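Long-range contact in uncharacterized protein (PDB 3WX6), which forms hexameric rings and probably serves as a structural component of the type VI secretion system of Burkholderia pseudomallei: residues Y108-K112 and A164-N168. Residues are numbered along the deposited sequence; the frame is centred on the assembly and turned at random.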
# COMPACT_ATOMS: atom_id res chain seq x y z
N TYR A 108 -7.56 28.72 15.49
CA TYR A 108 -6.51 28.94 14.53
C TYR A 108 -6.80 30.25 13.83
O TYR A 108 -7.91 30.49 13.36
CB TYR A 108 -6.47 27.80 13.51
CG TYR A 108 -5.81 26.52 13.96
CD1 TYR A 108 -4.44 26.36 13.89
CD2 TYR A 108 -6.57 25.48 14.46
CE1 TYR A 108 -3.84 25.19 14.28
CE2 TYR A 108 -5.97 24.31 14.86
CZ TYR A 108 -4.61 24.17 14.77
OH TYR A 108 -4.00 23.00 15.18
N LYS A 109 -5.78 31.10 13.76
CA LYS A 109 -5.84 32.32 12.99
C LYS A 109 -4.51 32.42 12.30
O LYS A 109 -3.48 32.16 12.90
CB LYS A 109 -6.14 33.52 13.89
CG LYS A 109 -7.49 33.42 14.58
CD LYS A 109 -7.56 34.21 15.86
CE LYS A 109 -7.14 35.65 15.64
NZ LYS A 109 -7.82 36.56 16.59
N PHE A 110 -4.54 32.81 11.03
CA PHE A 110 -3.37 32.73 10.18
C PHE A 110 -3.19 34.05 9.45
O PHE A 110 -4.17 34.68 9.07
CB PHE A 110 -3.53 31.58 9.18
CG PHE A 110 -3.58 30.21 9.80
CD1 PHE A 110 -2.43 29.61 10.30
CD2 PHE A 110 -4.78 29.51 9.88
CE1 PHE A 110 -2.48 28.34 10.86
CE2 PHE A 110 -4.83 28.25 10.44
CZ PHE A 110 -3.68 27.66 10.93
N GLU A 111 -1.95 34.51 9.30
CA GLU A 111 -1.70 35.74 8.55
C GLU A 111 -0.95 35.47 7.27
O GLU A 111 -0.37 34.40 7.09
CB GLU A 111 -0.92 36.75 9.39
CG GLU A 111 -1.71 37.35 10.52
CD GLU A 111 -0.91 38.36 11.31
OE1 GLU A 111 0.31 38.48 11.04
OE2 GLU A 111 -1.49 39.03 12.18
N LYS A 112 -0.99 36.45 6.37
CA LYS A 112 -0.37 36.35 5.06
C LYS A 112 -0.73 35.03 4.41
O LYS A 112 0.15 34.29 3.96
CB LYS A 112 1.15 36.49 5.18
CG LYS A 112 1.60 37.87 5.65
CD LYS A 112 3.11 37.98 5.60
CE LYS A 112 3.59 39.30 6.18
NZ LYS A 112 5.06 39.27 6.43
N ALA A 164 3.28 32.91 16.82
CA ALA A 164 4.61 33.23 16.29
C ALA A 164 4.52 34.00 14.99
O ALA A 164 3.56 33.83 14.23
CB ALA A 164 5.41 31.96 16.08
N ASN A 165 5.51 34.86 14.74
CA ASN A 165 5.54 35.72 13.56
C ASN A 165 4.22 36.46 13.33
O ASN A 165 3.86 36.73 12.18
CB ASN A 165 5.90 34.90 12.32
CG ASN A 165 7.06 33.94 12.56
OD1 ASN A 165 8.06 34.30 13.18
ND2 ASN A 165 6.92 32.71 12.07
N TRP A 166 3.51 36.77 14.40
CA TRP A 166 2.25 37.50 14.30
C TRP A 166 2.50 38.99 14.06
O TRP A 166 3.60 39.49 14.31
CB TRP A 166 1.41 37.29 15.56
CG TRP A 166 -0.01 37.71 15.40
CD1 TRP A 166 -0.58 38.88 15.81
CD2 TRP A 166 -1.05 36.96 14.76
NE1 TRP A 166 -1.91 38.90 15.47
CE2 TRP A 166 -2.22 37.74 14.82
CE3 TRP A 166 -1.11 35.71 14.13
CZ2 TRP A 166 -3.44 37.31 14.29
CZ3 TRP A 166 -2.30 35.29 13.61
CH2 TRP A 166 -3.46 36.08 13.69
N THR A 167 1.49 39.69 13.55
CA THR A 167 1.63 41.11 13.25
C THR A 167 0.37 41.87 13.67
O THR A 167 -0.74 41.41 13.42
CB THR A 167 1.90 41.34 11.75
OG1 THR A 167 3.22 40.87 11.44
CG2 THR A 167 1.80 42.81 11.39
N ASN A 168 0.55 43.04 14.29
CA ASN A 168 -0.58 43.81 14.82
C ASN A 168 -1.55 44.28 13.74
O ASN A 168 -1.16 44.98 12.80
O HOH W 1 2.62 37.81 9.52
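Glu111 lies over one face of the Trp166 indole, and Lys109, whose side chain leaves the same side of the chain at the end of strand 108-110, borders its edge. Glu111 works from above: its CG stands 3.8 Å from the centroid of the six-membered ring, only 14° off the normal, a CH-pi contact that a long, flexible acid can make before its carboxylate begins, and for which the broad indole offers a flat surface. With CG beside the backbone N and the chain extended beyond it, the carboxylate is laid across the indole, its plane tilted 33° from the ring; OE2 stands over the middle of the face, and the group also reaches the Thr167 backbone. Lys109 meets the ring at its rim, where the carbonyl O lies 3.4 Å from Trp166 CZ3 and CB packs against CH2 at 3.7 Å, a place suited to the aliphatic part of a lysine. The indole reaches this place because Trp166 CG is anti to the backbone N (chi1 -166°), and its side chain also touches Ser152 of the intervening strand 151-153.

Polar contacts gather around the Glu111 carboxylate. Thr167 serves through its backbone, its N giving OE2 a weak hydrogen bond of 3.3 Å. A water donates to both Glu111 OE1, at 2.8 Å, and Asn165 O, joining the acid to the turn that leaves strand 162-164.

The contact thus folds the C-terminal tail back across strand 151-153 of the antiparallel sheet to reach strand 108-110, a surface contact within the Hcp beta-barrel. The electron-rich indole face would probably disfavour a full negative charge on Glu111, a cost that the Thr167 amide and the water would partly offset.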